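Local coordinates for fimbrial structural subunit (Actinomyces naeslundii, PDB 3QDH), which forms the shaft of type 2 fimbriae and, as an adhesin, mediates interactions with streptococci and host cells during oral biofilm development, at residues Gln182-Lys187 with Val251-Pro256. Sequence-based numbering, arbitrary orientation.
Sequences QFQLYK and VETKAP
With CG anti to the carbonyl carbon in F183 (chi1 -68°) and anti to the backbone N in E252 (chi1 -159°), ring and acidic chain converge on the same side of the sheet. There E252 CG lies over one ring face, off-centre toward the rim and 4.0 Å from the F183 centroid, a CH-pi contact; the carboxylate plane is turned 27° from the ring. The pair is a non-hydrogen-bonded one between antiparallel strands 182-188 and 245-254 of the CnaB-type (SpaA-like) domain, and contacts of both side chains with K165 on strand 154-165 place this face inside the fold. One residue further the register slips: T253 and K254 both oppose Q182, a classic beta bulge. Q182 O accepts T253 N at 2.8 Å and K254 N at 3.3 Å, both from the same face of the carbonyl plane, and T253 OG1 adds a weak third bond. Q182 N donates almost straight to K254 O. Alongside, T253 CG2 meets Q184 CG at 3.8 Å, and on the other sheet face the K254 chain, bent at its last two torsions, brings CE to 4.0 Å from Q182 CD. Beyond them, V251 CG2 packs obliquely against Y186 CD1 at 3.7 Å.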
ATOM      1  N   GLN A 182      -8.608  -4.785  27.057  1.00 37.79           N
ATOM      2  CA  GLN A 182      -8.139  -5.355  25.800  1.00 37.98           C
ATOM      3  C   GLN A 182      -9.210  -5.381  24.711  1.00 37.96           C
ATOM      4  O   GLN A 182     -10.366  -5.720  24.965  1.00 37.97           O
ATOM      5  CB  GLN A 182      -7.497  -6.731  26.019  1.00 37.95           C
ATOM      6  CG  GLN A 182      -6.125  -6.653  26.689  1.00 38.28           C
ATOM      7  CD  GLN A 182      -5.395  -7.986  26.748  1.00 38.69           C
ATOM      8  OE1 GLN A 182      -5.963  -9.041  26.472  1.00 39.17           O
ATOM      9  NE2 GLN A 182      -4.121  -7.938  27.117  1.00 40.05           N
ATOM     10  N   PHE A 183      -8.798  -5.006  23.500  1.00 38.20           N
ATOM     11  CA  PHE A 183      -9.689  -4.891  22.343  1.00 38.39           C
ATOM     12  C   PHE A 183      -9.076  -5.560  21.112  1.00 38.51           C
ATOM     13  O   PHE A 183      -7.866  -5.774  21.042  1.00 38.21           O
ATOM     14  CB  PHE A 183      -9.960  -3.415  22.008  1.00 38.26           C
ATOM     15  CG  PHE A 183     -10.788  -2.681  23.035  1.00 38.42           C
ATOM     16  CD1 PHE A 183     -12.175  -2.619  22.919  1.00 38.32           C
ATOM     17  CD2 PHE A 183     -10.177  -2.013  24.097  1.00 38.41           C
ATOM     18  CE1 PHE A 183     -12.943  -1.921  23.859  1.00 38.22           C
ATOM     19  CE2 PHE A 183     -10.935  -1.311  25.038  1.00 37.87           C
ATOM     20  CZ  PHE A 183     -12.317  -1.267  24.921  1.00 37.63           C
ATOM     21  N   GLN A 184      -9.935  -5.888  20.149  1.00 38.97           N
ATOM     22  CA  GLN A 184      -9.523  -6.404  18.846  1.00 39.34           C
ATOM     23  C   GLN A 184     -10.360  -5.730  17.756  1.00 39.52           C
ATOM     24  O   GLN A 184     -11.548  -5.470  17.955  1.00 39.57           O
ATOM     25  CB  GLN A 184      -9.688  -7.930  18.781  1.00 39.44           C
ATOM     26  CG  GLN A 184      -8.753  -8.710  19.710  1.00 39.73           C
ATOM     27  CD  GLN A 184      -8.610 -10.173  19.329  1.00 40.49           C
ATOM     28  OE1 GLN A 184      -9.597 -10.869  19.082  1.00 40.74           O
ATOM     29  NE2 GLN A 184      -7.371 -10.652  19.296  1.00 40.55           N
ATOM     30  N   LEU A 185      -9.733  -5.432  16.619  1.00 39.72           N
ATOM     31  CA  LEU A 185     -10.410  -4.756  15.509  1.00 39.87           C
ATOM     32  C   LEU A 185     -10.746  -5.707  14.364  1.00 40.08           C
ATOM     33  O   LEU A 185      -9.925  -6.540  13.974  1.00 40.01           O
ATOM     34  CB  LEU A 185      -9.571  -3.585  14.988  1.00 39.85           C
ATOM     35  CG  LEU A 185      -9.697  -2.251  15.726  1.00 39.82           C
ATOM     36  CD1 LEU A 185      -8.454  -1.398  15.519  1.00 40.05           C
ATOM     37  CD2 LEU A 185     -10.961  -1.495  15.304  1.00 39.51           C
ATOM     38  N   TYR A 186     -11.956  -5.561  13.830  1.00 40.30           N
ATOM     39  CA  TYR A 186     -12.432  -6.399  12.733  1.00 40.88           C
ATOM     40  C   TYR A 186     -12.912  -5.571  11.544  1.00 40.98           C
ATOM     41  O   TYR A 186     -13.368  -4.435  11.701  1.00 40.65           O
ATOM     42  CB  TYR A 186     -13.574  -7.313  13.203  1.00 40.97           C
ATOM     43  CG  TYR A 186     -13.165  -8.435  14.139  1.00 41.79           C
ATOM     44  CD1 TYR A 186     -13.133  -8.242  15.524  1.00 42.53           C
ATOM     45  CD2 TYR A 186     -12.835  -9.700  13.643  1.00 42.40           C
ATOM     46  CE1 TYR A 186     -12.772  -9.275  16.391  1.00 43.09           C
ATOM     47  CE2 TYR A 186     -12.469 -10.741  14.501  1.00 42.93           C
ATOM     48  CZ  TYR A 186     -12.440 -10.523  15.873  1.00 43.74           C
ATOM     49  OH  TYR A 186     -12.077 -11.548  16.725  1.00 43.90           O
ATOM     50  N   LYS A 187     -12.803  -6.160  10.355  1.00 41.44           N
ATOM     51  CA  LYS A 187     -13.453  -5.635   9.160  1.00 41.87           C
ATOM     52  C   LYS A 187     -14.974  -5.717   9.334  1.00 42.24           C
ATOM     53  O   LYS A 187     -15.490  -6.727   9.812  1.00 42.49           O
ATOM     54  CB  LYS A 187     -13.020  -6.450   7.937  1.00 41.80           C
ATOM     55  CG  LYS A 187     -13.715  -6.062   6.642  1.00 41.52           C
ATOM     56  CD  LYS A 187     -13.554  -7.134   5.580  1.00 41.08           C
ATOM     57  CE  LYS A 187     -14.393  -6.817   4.351  1.00 40.84           C
ATOM     58  NZ  LYS A 187     -15.856  -6.864   4.631  1.00 39.18           N
ATOM     59  N   VAL A 251     -14.144  -4.896  19.159  1.00 38.24           N
ATOM     60  CA  VAL A 251     -14.603  -5.910  20.107  1.00 38.69           C
ATOM     61  C   VAL A 251     -13.747  -5.861  21.372  1.00 38.81           C
ATOM     62  O   VAL A 251     -12.524  -5.976  21.298  1.00 38.91           O
ATOM     63  CB  VAL A 251     -14.546  -7.336  19.486  1.00 38.75           C
ATOM     64  CG1 VAL A 251     -14.931  -8.407  20.514  1.00 38.91           C
ATOM     65  CG2 VAL A 251     -15.451  -7.426  18.264  1.00 39.13           C
ATOM     66  N   GLU A 252     -14.390  -5.681  22.527  1.00 39.07           N
ATOM     67  CA  GLU A 252     -13.697  -5.784  23.814  1.00 39.17           C
ATOM     68  C   GLU A 252     -13.511  -7.255  24.188  1.00 39.23           C
ATOM     69  O   GLU A 252     -14.478  -8.017  24.263  1.00 39.24           O
ATOM     70  CB  GLU A 252     -14.434  -5.021  24.922  1.00 39.29           C
ATOM     71  CG  GLU A 252     -13.532  -4.680  26.113  1.00 39.78           C
ATOM     72  CD  GLU A 252     -14.257  -4.044  27.297  1.00 40.75           C
ATOM     73  OE1 GLU A 252     -15.404  -3.562  27.148  1.00 40.96           O
ATOM     74  OE2 GLU A 252     -13.659  -4.018  28.393  1.00 40.42           O
ATOM     75  N   THR A 253     -12.260  -7.645  24.403  1.00 39.17           N
ATOM     76  CA  THR A 253     -11.917  -9.038  24.675  1.00 39.35           C
ATOM     77  C   THR A 253     -11.593  -9.294  26.149  1.00 39.45           C
ATOM     78  O   THR A 253     -11.717 -10.426  26.631  1.00 39.61           O
ATOM     79  CB  THR A 253     -10.747  -9.503  23.794  1.00 39.42           C
ATOM     80  OG1 THR A 253      -9.722  -8.500  23.786  1.00 39.45           O
ATOM     81  CG2 THR A 253     -11.227  -9.755  22.360  1.00 39.40           C
ATOM     82  N   LYS A 254     -11.176  -8.242  26.853  1.00 39.36           N
ATOM     83  CA  LYS A 254     -10.867  -8.329  28.282  1.00 39.30           C
ATOM     84  C   LYS A 254     -11.162  -7.014  28.999  1.00 38.95           C
ATOM     85  O   LYS A 254     -10.682  -5.942  28.601  1.00 38.74           O
ATOM     86  CB  LYS A 254      -9.407  -8.748  28.510  1.00 39.34           C
ATOM     87  CG  LYS A 254      -9.088  -9.141  29.961  1.00 40.07           C
ATOM     88  CD  LYS A 254      -7.593  -9.315  30.207  1.00 40.61           C
ATOM     89  CE  LYS A 254      -6.888  -7.987  30.466  1.00 41.90           C
ATOM     90  NZ  LYS A 254      -7.339  -7.301  31.721  1.00 42.57           N
ATOM     91  N   ALA A 255     -11.963  -7.111  30.056  1.00 38.69           N
ATOM     92  CA  ALA A 255     -12.288  -5.968  30.896  1.00 38.34           C
ATOM     93  C   ALA A 255     -11.074  -5.587  31.738  1.00 38.04           C
ATOM     94  O   ALA A 255     -10.258  -6.453  32.064  1.00 38.15           O
ATOM     95  CB  ALA A 255     -13.478  -6.293  31.787  1.00 38.27           C
ATOM     96  N   PRO A 256     -10.933  -4.291  32.080  1.00 37.70           N
ATOM     97  CA  PRO A 256      -9.865  -3.943  33.018  1.00 37.69           C
ATOM     98  C   PRO A 256     -10.170  -4.545  34.395  1.00 37.61           C
ATOM     99  O   PRO A 256     -11.316  -4.930  34.657  1.00 37.45           O
ATOM    100  CB  PRO A 256      -9.915  -2.413  33.062  1.00 37.55           C
ATOM    101  CG  PRO A 256     -11.292  -2.061  32.655  1.00 37.79           C
ATOM    102  CD  PRO A 256     -11.737  -3.118  31.692  1.00 37.62           C
TER